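PDB 3ZXY: subtilisin-like protein from Prochloron didemni, which probably cleaves peptide bonds as a serine endopeptidase of the subtilisin (S8) family, this chain being the protease domain of the longer protein PatA. Local coordinates for residues 9-14 with 105-110; 69-74 with 221-226; 164-169 with 211-216; 189-194 with 265-270. The protein carries 1 engineered substitution. All coordinates share one frame; numbering follows the deposited sequence.

Contact 1: residues 9-14 with 105-110; sequences NIRVAI and GAHIIN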
loop_
_atom_site.group_PDB
_atom_site.type_symbol
_atom_site.label_atom_id
_atom_site.label_comp_id
_atom_site.label_asym_id
_atom_site.label_seq_id
_atom_site.Cartn_x
_atom_site.Cartn_y
_atom_site.Cartn_z
ATOM N N ASN A 9 -14.400 8.337 -6.767
ATOM C CA ASN A 9 -14.974 7.034 -7.127
ATOM C C ASN A 9 -14.005 5.849 -6.949
ATOM O O ASN A 9 -14.420 4.691 -7.032
ATOM C CB ASN A 9 -15.498 7.054 -8.564
ATOM C CG ASN A 9 -16.695 7.963 -8.724
ATOM O OD1 ASN A 9 -16.679 8.926 -9.494
ATOM N ND2 ASN A 9 -17.747 7.666 -7.983
ATOM N N ILE A 10 -12.733 6.133 -6.685
ATOM C CA ILE A 10 -11.743 5.091 -6.414
ATOM C C ILE A 10 -11.575 4.935 -4.913
ATOM O O ILE A 10 -11.313 5.909 -4.206
ATOM C CB ILE A 10 -10.391 5.422 -7.085
ATOM C CG1 ILE A 10 -10.598 5.516 -8.595
ATOM C CG2 ILE A 10 -9.313 4.393 -6.724
ATOM C CD1 ILE A 10 -11.189 4.282 -9.261
ATOM N N ARG A 11 -11.703 3.699 -4.444
ATOM C CA ARG A 11 -11.644 3.373 -3.020
ATOM C C ARG A 11 -10.367 2.636 -2.679
ATOM O O ARG A 11 -10.056 1.603 -3.275
ATOM C CB ARG A 11 -12.867 2.539 -2.632
ATOM C CG ARG A 11 -14.165 3.313 -2.808
ATOM C CD ARG A 11 -15.394 2.428 -2.710
ATOM N NE ARG A 11 -15.649 1.636 -3.919
ATOM C CZ ARG A 11 -16.243 2.053 -5.035
ATOM N NH1 ARG A 11 -16.684 3.314 -5.201
ATOM N NH2 ARG A 11 -16.409 1.178 -6.028
ATOM N N VAL A 12 -9.641 3.185 -1.718
ATOM C CA VAL A 12 -8.376 2.620 -1.261
ATOM C C VAL A 12 -8.551 2.248 0.207
ATOM O O VAL A 12 -8.859 3.107 1.031
ATOM C CB VAL A 12 -7.234 3.636 -1.380
ATOM C CG1 VAL A 12 -5.920 3.028 -0.931
ATOM C CG2 VAL A 12 -7.148 4.183 -2.795
ATOM N N ALA A 13 -8.372 0.971 0.520
ATOM C CA ALA A 13 -8.459 0.487 1.900
ATOM C C ALA A 13 -7.075 0.429 2.521
ATOM O O ALA A 13 -6.119 -0.001 1.862
ATOM C CB ALA A 13 -9.102 -0.879 1.942
ATOM N N ILE A 14 -6.977 0.882 3.767
ATOM C CA ILE A 14 -5.756 0.820 4.553
ATOM C C ILE A 14 -6.019 -0.220 5.635
ATOM O O ILE A 14 -6.849 -0.005 6.510
ATOM C CB ILE A 14 -5.448 2.170 5.241
ATOM C CG1 ILE A 14 -5.391 3.308 4.222
ATOM C CG2 ILE A 14 -4.157 2.072 6.066
ATOM C CD1 ILE A 14 -4.291 3.173 3.198
ATOM N N GLY A 105 -16.117 -2.589 -1.256
ATOM C CA GLY A 105 -15.864 -2.039 -2.587
ATOM C C GLY A 105 -14.492 -1.436 -2.822
ATOM O O GLY A 105 -14.334 -0.588 -3.719
ATOM N N ALA A 106 -13.490 -1.881 -2.067
ATOM C CA ALA A 106 -12.123 -1.424 -2.285
ATOM C C ALA A 106 -11.660 -1.781 -3.693
ATOM O O ALA A 106 -11.931 -2.878 -4.175
ATOM C CB ALA A 106 -11.164 -2.049 -1.267
ATOM N N HIS A 107 -10.941 -0.859 -4.333
ATOM C CA HIS A 107 -10.191 -1.150 -5.564
ATOM C C HIS A 107 -8.775 -1.578 -5.257
ATOM O O HIS A 107 -8.190 -2.386 -5.977
ATOM C CB HIS A 107 -10.124 0.083 -6.462
ATOM C CG HIS A 107 -11.442 0.501 -7.000
ATOM N ND1 HIS A 107 -12.175 1.478 -6.441
ATOM C CD2 HIS A 107 -12.153 0.051 -8.100
ATOM C CE1 HIS A 107 -13.312 1.629 -7.123
ATOM N NE2 HIS A 107 -13.305 0.760 -8.151
ATOM N N ILE A 108 -8.204 -0.992 -4.203
ATOM C CA ILE A 108 -6.834 -1.220 -3.776
ATOM C C ILE A 108 -6.876 -1.473 -2.280
ATOM O O ILE A 108 -7.631 -0.808 -1.559
ATOM C CB ILE A 108 -5.934 0.007 -4.063
ATOM C CG1 ILE A 108 -5.766 0.213 -5.561
ATOM C CG2 ILE A 108 -4.560 -0.122 -3.387
ATOM C CD1 ILE A 108 -5.401 1.640 -5.912
ATOM N N ILE A 109 -6.102 -2.462 -1.840
ATOM C CA ILE A 109 -5.946 -2.795 -0.416
ATOM C C ILE A 109 -4.459 -2.669 -0.094
ATOM O O ILE A 109 -3.637 -3.411 -0.620
ATOM C CB ILE A 109 -6.471 -4.214 -0.112
ATOM C CG1 ILE A 109 -7.970 -4.292 -0.400
ATOM C CG2 ILE A 109 -6.202 -4.600 1.352
ATOM C CD1 ILE A 109 -8.571 -5.681 -0.237
ATOM N N ASN A 110 -4.126 -1.695 0.740
ATOM C CA ASN A 110 -2.740 -1.485 1.193
ATOM C C ASN A 110 -2.508 -2.294 2.455
ATOM O O ASN A 110 -3.201 -2.097 3.452
ATOM C CB ASN A 110 -2.524 0.006 1.486
ATOM C CG ASN A 110 -1.090 0.346 1.869
ATOM O OD1 ASN A 110 -0.317 0.805 1.026
ATOM N ND2 ASN A 110 -0.705 0.096 3.132
HETATM O O HOH W 1 -15.598 -1.504 -6.364
#
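CE1 of the His107 ring lies over one face of the Arg11 guanidinium, toward its rim and 3.3 Å from NH2 of Arg11, the two planes inclined at 37°. A bend at chi3 (-77°) turns the NE edge toward Gly105, where NE of Arg11 donates a hydrogen bond to O of Gly105 at 2.6 Å, the oxygen near the guanidinium plane but the donor above the carbonyl plane. A water bridges NH2 of Arg11 to the same oxygen. Gly105, with positive phi, ends helix 91-103 in a Schellman motif. The His107 ring is held by one bond and one contact: ND1 receives the backbone N of Arg11 at 3.0 Å in the ring plane and almost straight (178°), and CD1 of Ile10 makes a CH-pi contact over one face, 4.1 Å from the ring centroid. The backbone N of His107 donates to O of Arg11 at 2.8 Å. From there strands 11-16 and 108-111 run parallel, N of Ala13 meeting O of Ile108 and N of Asn110 meeting O of Ala13. The CB atoms of Ala13 and Ala106 touch on the side covered by helix 91-103, whereas Val12 and Ile108 face helix 210-230. Because ND1 accepts an amide proton and a guanidinium face lies under CE1, the His107 ring is probably neutral, with its proton on NE2.

Contact 2: residues 69-74 with 221-226; sequences GIAPQC and AALLLS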
loop_
_atom_site.group_PDB
_atom_site.type_symbol
_atom_site.label_atom_id
_atom_site.label_comp_id
_atom_site.label_asym_id
_atom_site.label_seq_id
_atom_site.Cartn_x
_atom_site.Cartn_y
_atom_site.Cartn_z
ATOM N N GLY A 69 -0.574 14.290 0.816
ATOM C CA GLY A 69 -0.725 12.899 0.414
ATOM C C GLY A 69 -0.695 12.752 -1.091
ATOM O O GLY A 69 -0.786 13.722 -1.828
ATOM N N ILE A 70 -0.575 11.509 -1.530
ATOM C CA ILE A 70 -0.486 11.193 -2.951
ATOM C C ILE A 70 -1.836 11.185 -3.666
ATOM O O ILE A 70 -1.932 11.613 -4.824
ATOM C CB ILE A 70 0.222 9.842 -3.124
ATOM C CG1 ILE A 70 1.681 9.973 -2.678
ATOM C CG2 ILE A 70 0.122 9.329 -4.561
ATOM C CD1 ILE A 70 2.375 8.644 -2.490
ATOM N N ALA A 71 -2.891 10.729 -2.986
ATOM C CA ALA A 71 -4.200 10.609 -3.618
ATOM C C ALA A 71 -5.257 11.154 -2.674
ATOM O O ALA A 71 -6.169 10.448 -2.265
ATOM C CB ALA A 71 -4.471 9.153 -4.016
ATOM N N PRO A 72 -5.143 12.449 -2.349
ATOM C CA PRO A 72 -5.984 13.028 -1.312
ATOM C C PRO A 72 -7.470 13.042 -1.621
ATOM O O PRO A 72 -8.266 13.187 -0.695
ATOM C CB PRO A 72 -5.466 14.471 -1.202
ATOM C CG PRO A 72 -4.810 14.746 -2.507
ATOM C CD PRO A 72 -4.193 13.434 -2.890
ATOM N N GLN A 73 -7.851 12.949 -2.896
ATOM C CA GLN A 73 -9.265 12.981 -3.263
ATOM C C GLN A 73 -9.915 11.607 -3.409
ATOM O O GLN A 73 -11.121 11.517 -3.612
ATOM C CB GLN A 73 -9.456 13.792 -4.542
ATOM C CG GLN A 73 -9.296 15.272 -4.295
ATOM C CD GLN A 73 -9.657 16.108 -5.499
ATOM O OE1 GLN A 73 -10.341 15.642 -6.415
ATOM N NE2 GLN A 73 -9.203 17.353 -5.505
ATOM N N CYS A 74 -9.142 10.531 -3.299
ATOM C CA CYS A 74 -9.747 9.208 -3.375
ATOM C C CYS A 74 -10.493 8.940 -2.069
ATOM O O CYS A 74 -10.202 9.562 -1.048
ATOM C CB CYS A 74 -8.677 8.139 -3.617
ATOM S SG CYS A 74 -7.980 8.212 -5.284
ATOM N N ALA A 221 -1.031 3.827 -7.650
ATOM C CA ALA A 221 -2.026 2.922 -8.248
ATOM C C ALA A 221 -3.398 3.577 -8.259
ATOM O O ALA A 221 -4.135 3.471 -9.236
ATOM C CB ALA A 221 -2.065 1.563 -7.529
ATOM N N ALA A 222 -3.738 4.272 -7.178
ATOM C CA ALA A 222 -5.014 4.960 -7.093
ATOM C C ALA A 222 -5.114 6.078 -8.127
ATOM O O ALA A 222 -6.160 6.261 -8.737
ATOM C CB ALA A 222 -5.234 5.488 -5.680
ATOM N N LEU A 223 -4.029 6.809 -8.347
ATOM C CA LEU A 223 -3.998 7.836 -9.377
ATOM C C LEU A 223 -4.138 7.237 -10.776
ATOM O O LEU A 223 -4.795 7.832 -11.626
ATOM C CB LEU A 223 -2.730 8.681 -9.283
ATOM C CG LEU A 223 -2.593 9.502 -7.999
ATOM C CD1 LEU A 223 -1.287 10.270 -8.049
ATOM C CD2 LEU A 223 -3.771 10.460 -7.811
ATOM N N LEU A 224 -3.538 6.078 -11.012
ATOM C CA LEU A 224 -3.695 5.413 -12.316
ATOM C C LEU A 224 -5.140 4.949 -12.536
ATOM O O LEU A 224 -5.692 5.120 -13.623
ATOM C CB LEU A 224 -2.691 4.271 -12.456
ATOM C CG LEU A 224 -1.238 4.729 -12.623
ATOM C CD1 LEU A 224 -0.295 3.565 -12.326
ATOM C CD2 LEU A 224 -0.996 5.278 -14.032
ATOM N N LEU A 225 -5.772 4.378 -11.519
ATOM C CA LEU A 225 -7.200 4.062 -11.604
ATOM C C LEU A 225 -8.038 5.307 -11.849
ATOM O O LEU A 225 -8.997 5.276 -12.604
ATOM C CB LEU A 225 -7.681 3.356 -10.335
ATOM C CG LEU A 225 -7.140 1.960 -10.071
ATOM C CD1 LEU A 225 -7.532 1.525 -8.660
ATOM C CD2 LEU A 225 -7.692 0.993 -11.108
ATOM N N SER A 226 -7.691 6.404 -11.191
ATOM C CA SER A 226 -8.422 7.648 -11.351
ATOM C C SER A 226 -8.315 8.134 -12.799
ATOM O O SER A 226 -9.286 8.638 -13.377
ATOM C CB SER A 226 -7.890 8.687 -10.374
ATOM O OG SER A 226 -8.148 8.278 -9.032
#
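The loop that joins helix 47-60 to strand 75-80 rests on the long helix 210-230, with Ile70, Ala71 and Cys74 meeting Ala222, Leu223 and Ser226. A type I turn from Ala71 to Cys74 carries the CB of Ala71 and the thiol of Cys74 to the same helix surface. CB of Ala71 lies 4.1 Å from CB of Ala222, and SG of Cys74 lies 3.9 Å from that same methyl, so one alanine meets both ends of the turn. Leu223 reaches across with its branched tip. CD1 touches CG2 of Ile70 at 3.9 Å, the side chains crossing at about a right angle, while CD2 sits 4.1 Å from CB of Ala71; both methyls also lie against O of Ile70. SG of Cys74 approaches OG of Ser226 at 3.8 Å, a van der Waals distance. OG of Ser226, beside its own backbone N (chi1 -65°), points back to O of Ala222 and donates at 2.8 Å; N of Ser226 reaches that oxygen from the opposite face. With small side chains at Ala71, Ala222 and Ser226, CA of Ala71 comes within 6.4 Å of CA of Leu223, at a seam between the central helix of the subtilisin fold and a connection into its parallel sheet.

Contact 3: residues 164-169 with 211-216; sequences VGAMDD and AFATPI. Engineered in segment 211-216: Ala211 (natural residue Ser).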
loop_
_atom_site.group_PDB
_atom_site.type_symbol
_atom_site.label_atom_id
_atom_site.label_comp_id
_atom_site.label_asym_id
_atom_site.label_seq_id
_atom_site.Cartn_x
_atom_site.Cartn_y
_atom_site.Cartn_z
ATOM N N VAL A 164 6.131 -4.580 -2.528
ATOM C CA VAL A 164 6.854 -3.320 -2.568
ATOM C C VAL A 164 8.066 -3.366 -1.648
ATOM O O VAL A 164 7.940 -3.569 -0.430
ATOM C CB VAL A 164 5.955 -2.122 -2.194
ATOM C CG1 VAL A 164 6.723 -0.806 -2.305
ATOM C CG2 VAL A 164 4.678 -2.094 -3.040
ATOM N N GLY A 165 9.231 -3.184 -2.251
ATOM C CA GLY A 165 10.484 -2.985 -1.520
ATOM C C GLY A 165 10.852 -1.520 -1.441
ATOM O O GLY A 165 10.185 -0.674 -2.031
ATOM N N ALA A 166 11.943 -1.233 -0.717
ATOM C CA ALA A 166 12.369 0.131 -0.435
ATOM C C ALA A 166 13.676 0.494 -1.119
ATOM O O ALA A 166 14.638 -0.291 -1.106
ATOM C CB ALA A 166 12.501 0.345 1.081
ATOM N N MET A 167 13.704 1.690 -1.702
ATOM C CA MET A 167 14.906 2.257 -2.275
ATOM C C MET A 167 15.170 3.619 -1.633
ATOM O O MET A 167 14.281 4.235 -1.024
ATOM C CB MET A 167 14.817 2.360 -3.803
ATOM C CG MET A 167 13.653 3.168 -4.286
ATOM S SD MET A 167 13.795 3.360 -6.092
ATOM C CE MET A 167 12.279 4.239 -6.447
ATOM N N ASP A 168 16.401 4.078 -1.772
ATOM C CA ASP A 168 16.776 5.415 -1.313
ATOM C C ASP A 168 16.477 6.446 -2.394
ATOM O O ASP A 168 15.962 6.107 -3.459
ATOM C CB ASP A 168 18.236 5.456 -0.835
ATOM C CG ASP A 168 19.261 5.232 -1.948
ATOM O OD1 ASP A 168 18.969 5.413 -3.150
ATOM O OD2 ASP A 168 20.405 4.887 -1.590
ATOM N N ASP A 169 16.789 7.708 -2.117
ATOM C CA ASP A 169 16.445 8.791 -3.043
ATOM C C ASP A 169 17.314 8.814 -4.305
ATOM O O ASP A 169 17.038 9.597 -5.219
ATOM C CB ASP A 169 16.489 10.148 -2.325
ATOM C CG ASP A 169 15.311 10.344 -1.371
ATOM O OD1 ASP A 169 14.338 9.546 -1.407
ATOM O OD2 ASP A 169 15.357 11.313 -0.580
ATOM N N ALA A 211 7.194 -0.738 4.870
ATOM C CA ALA A 211 5.840 -0.324 5.253
ATOM C C ALA A 211 5.459 1.057 4.752
ATOM O O ALA A 211 4.274 1.360 4.634
ATOM C CB ALA A 211 5.678 -0.356 6.763
ATOM N N PHE A 212 6.445 1.907 4.504
ATOM C CA PHE A 212 6.202 3.292 4.105
ATOM C C PHE A 212 6.349 3.486 2.602
ATOM O O PHE A 212 5.705 4.362 2.008
ATOM C CB PHE A 212 7.053 4.224 4.970
ATOM C CG PHE A 212 6.913 3.892 6.411
ATOM C CD1 PHE A 212 5.694 4.063 7.041
ATOM C CD2 PHE A 212 7.924 3.254 7.085
ATOM C CE1 PHE A 212 5.516 3.685 8.356
ATOM C CE2 PHE A 212 7.757 2.862 8.396
ATOM C CZ PHE A 212 6.555 3.094 9.040
ATOM N N ALA A 213 7.126 2.620 1.974
ATOM C CA ALA A 213 7.185 2.541 0.499
ATOM C C ALA A 213 5.870 2.021 -0.074
ATOM O O ALA A 213 5.411 2.469 -1.125
ATOM C CB ALA A 213 8.341 1.622 0.082
ATOM N N THR A 214 5.261 1.060 0.626
ATOM C CA THR A 214 4.024 0.416 0.180
ATOM C C THR A 214 2.902 1.429 -0.143
ATOM O O THR A 214 2.341 1.369 -1.232
ATOM C CB THR A 214 3.605 -0.680 1.185
ATOM O OG1 THR A 214 4.619 -1.688 1.206
ATOM C CG2 THR A 214 2.282 -1.330 0.813
ATOM N N PRO A 215 2.576 2.363 0.776
ATOM C CA PRO A 215 1.512 3.333 0.483
ATOM C C PRO A 215 1.828 4.303 -0.635
ATOM O O PRO A 215 0.898 4.858 -1.240
ATOM C CB PRO A 215 1.281 4.041 1.824
ATOM C CG PRO A 215 2.530 3.804 2.588
ATOM C CD PRO A 215 2.999 2.447 2.186
ATOM N N ILE A 216 3.105 4.526 -0.927
ATOM C CA ILE A 216 3.457 5.346 -2.077
ATOM C C ILE A 216 2.963 4.643 -3.332
ATOM O O ILE A 216 2.341 5.252 -4.215
ATOM C CB ILE A 216 4.961 5.637 -2.143
ATOM C CG1 ILE A 216 5.363 6.521 -0.948
ATOM C CG2 ILE A 216 5.296 6.353 -3.459
ATOM C CD1 ILE A 216 6.829 6.793 -0.827
#
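Val164 sets its two branches across the backbone of helix 210-230. CG1 is anti to the valine N (chi1 -177°), which directs it over the peptide of Ala213: it lies 3.7 Å from C of Ala213 and 3.8 Å from CB of that residue. CG2 is turned beside the valine N and faces CA of Thr214. At the fork of the branches, CB of Val164 meets OG1 of Thr214 at 3.7 Å. This is van der Waals contact; the threonine hydroxyl, anti to its own carbonyl carbon (chi1 -63°), bonds to O of Thr210 in the preceding helical turn. The methyl of Ala213 points at the strand, reaching O of Gly165 at 3.6 Å, with CB of Ala166 more distant at 4.5 Å. Gly165 offers only backbone here.

Beside the contact, CB of the engineered Ala211, serine in the natural sequence and predicted to be a member of the charge relay system, lies over the centre of the Phe212 ring. That ring also meets His51, predicted to belong to the same system, and stands edge-to-face with His54. Pro215 kinks the helix, its N having no bond to the turn before. The axes of 164-167 and 211-216 cross at 109° and approach to 7.0 Å. Strand 139-143 contributes Val141 against both Val164 and Thr214, strand 187-191 sets Ala190 against Val164 and Ala213, and helix 47-60 covers Pro215 and Ile216 with Ile58.

Contact 4: residues 189-194 with 265-270; sequences LAPGED and GRLNVS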
loop_
_atom_site.group_PDB
_atom_site.type_symbol
_atom_site.label_atom_id
_atom_site.label_comp_id
_atom_site.label_asym_id
_atom_site.label_seq_id
_atom_site.Cartn_x
_atom_site.Cartn_y
_atom_site.Cartn_z
ATOM N N LEU A 189 10.426 -1.494 -6.407
ATOM C CA LEU A 189 11.023 -0.632 -5.384
ATOM C C LEU A 189 10.363 0.732 -5.394
ATOM O O LEU A 189 10.177 1.350 -6.455
ATOM C CB LEU A 189 12.528 -0.451 -5.617
ATOM C CG LEU A 189 13.424 -1.687 -5.538
ATOM C CD1 LEU A 189 14.860 -1.315 -5.893
ATOM C CD2 LEU A 189 13.361 -2.317 -4.139
ATOM N N ALA A 190 10.063 1.249 -4.210
ATOM C CA ALA A 190 9.545 2.603 -4.091
ATOM C C ALA A 190 10.308 3.305 -2.973
ATOM O O ALA A 190 10.995 2.664 -2.176
ATOM C CB ALA A 190 8.036 2.600 -3.836
ATOM N N PRO A 191 10.228 4.642 -2.910
ATOM C CA PRO A 191 10.990 5.345 -1.891
ATOM C C PRO A 191 10.615 4.861 -0.504
ATOM O O PRO A 191 9.426 4.780 -0.187
ATOM C CB PRO A 191 10.575 6.809 -2.094
ATOM C CG PRO A 191 10.210 6.875 -3.518
ATOM C CD PRO A 191 9.549 5.566 -3.834
ATOM N N GLY A 192 11.613 4.507 0.290
ATOM C CA GLY A 192 11.362 3.965 1.628
ATOM C C GLY A 192 12.248 4.514 2.726
ATOM O O GLY A 192 12.288 3.944 3.806
ATOM N N GLU A 193 12.962 5.610 2.464
ATOM C CA GLU A 193 13.841 6.216 3.438
ATOM C C GLU A 193 13.310 7.589 3.853
ATOM O O GLU A 193 13.089 8.445 3.003
ATOM C CB GLU A 193 15.244 6.352 2.839
ATOM C CG GLU A 193 16.349 6.553 3.842
ATOM C CD GLU A 193 17.662 5.983 3.332
ATOM O OE1 GLU A 193 18.221 6.578 2.397
ATOM O OE2 GLU A 193 18.125 4.942 3.868
ATOM N N ASP A 194 13.114 7.772 5.158
ATOM C CA ASP A 194 12.729 9.066 5.728
ATOM C C ASP A 194 11.475 9.638 5.066
ATOM O O ASP A 194 11.428 10.807 4.643
ATOM C CB ASP A 194 13.908 10.034 5.656
ATOM C CG ASP A 194 15.102 9.559 6.465
ATOM O OD1 ASP A 194 14.890 8.964 7.546
ATOM O OD2 ASP A 194 16.254 9.803 6.036
ATOM N N GLY A 265 12.025 -3.860 -10.749
ATOM C CA GLY A 265 12.500 -2.536 -11.075
ATOM C C GLY A 265 12.040 -1.461 -10.123
ATOM O O GLY A 265 11.312 -1.710 -9.159
ATOM N N ARG A 266 12.460 -0.237 -10.412
ATOM C CA ARG A 266 12.091 0.924 -9.641
ATOM C C ARG A 266 10.795 1.566 -10.127
ATOM O O ARG A 266 10.597 1.712 -11.348
ATOM C CB ARG A 266 13.201 1.955 -9.769
ATOM C CG ARG A 266 14.524 1.477 -9.211
ATOM C CD ARG A 266 15.551 2.555 -9.414
ATOM N NE ARG A 266 16.023 2.600 -10.794
ATOM C CZ ARG A 266 16.114 3.692 -11.558
ATOM N NH1 ARG A 266 15.747 4.893 -11.118
ATOM N NH2 ARG A 266 16.601 3.577 -12.790
ATOM N N LEU A 267 9.955 1.991 -9.190
ATOM C CA LEU A 267 8.720 2.696 -9.494
ATOM C C LEU A 267 8.988 3.839 -10.464
ATOM O O LEU A 267 9.874 4.661 -10.255
ATOM C CB LEU A 267 8.114 3.260 -8.216
ATOM C CG LEU A 267 6.858 4.109 -8.337
ATOM C CD1 LEU A 267 5.693 3.297 -8.870
ATOM C CD2 LEU A 267 6.575 4.704 -6.945
ATOM N N ASN A 268 8.188 3.870 -11.537
ATOM C CA ASN A 268 8.362 4.836 -12.612
ATOM C C ASN A 268 6.991 5.423 -12.936
ATOM O O ASN A 268 6.291 4.924 -13.821
ATOM C CB ASN A 268 8.966 4.124 -13.825
ATOM C CG ASN A 268 9.122 5.030 -15.027
ATOM O OD1 ASN A 268 9.016 6.263 -14.904
ATOM N ND2 ASN A 268 9.380 4.439 -16.193
ATOM N N VAL A 269 6.623 6.484 -12.232
ATOM C CA VAL A 269 5.271 7.014 -12.296
ATOM C C VAL A 269 5.001 7.614 -13.674
ATOM O O VAL A 269 3.968 7.327 -14.275
ATOM C CB VAL A 269 4.982 8.036 -11.190
ATOM C CG1 VAL A 269 3.522 8.477 -11.270
ATOM C CG2 VAL A 269 5.229 7.408 -9.821
ATOM N N SER A 270 5.946 8.395 -14.183
ATOM C CA SER A 270 5.763 8.988 -15.530
ATOM C C SER A 270 5.643 7.907 -16.593
ATOM O O SER A 270 4.771 7.976 -17.460
ATOM C CB SER A 270 6.876 9.986 -15.861
ATOM O OG SER A 270 8.139 9.395 -15.800
#
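O of Leu189 takes the backbone N of Leu267 at 2.8 Å, nearly along the C=O axis and close to straight (166°). The other polar atom of the same residue is used as well: N of Leu189 donates to O of Gly265 at 2.9 Å. Leu189 thus holds both neighbours of Arg266 and forms a single backbone bridge with it. Gly265 passes through an extended conformation with phi of 139°, in which a CB would run into the preceding carbonyl. CB of Leu267 lies 3.3 Å from O of Leu189, beside the bond. With CG anti to the backbone N (chi1 176°), the leucine directs CD2 to CB of Ala190 at 4.0 Å, with CD of Pro191 at 4.4 Å. Arg266 lays its CG near CD1 of Leu189, then leads off so that NH2 bonds to O of Pro250. Two residues beyond Arg266, Asn268 is the N-cap of helix 269-278: OD1 accepts from N of Gly271, while ND2 bonds to O of Ser247. The bridge lies on strand 187-191, one of the two outermost strands of the seven-stranded sheet, whose other edge is paired with strand 162-167; helix 210-230 packs on Ala190 and Pro191.

In the fold
All four contacts belong to one subtilase domain. Contacts 1, 3 and 4 reach the seven-stranded parallel sheet. Contact 1 joins two inner strands, its centre about 10 Å from that of contact 2, which it touches through Ile108 and Ala222. Contacts 3 and 4, centres about 6 Å apart, join through neighbouring strands 162-167 and 187-191 across the molecule, about 19 and 20 Å from contact 1 centre to centre. Along the chain, contact 1 closes before contacts 3 and 4 open, and contact 3 falls within the span of contact 2. The shared helix 210-230, bearing engineered Ala211 near its start, packs on strand 162-167 in contact 3 and on the loop before strand 75-80 in contact 2.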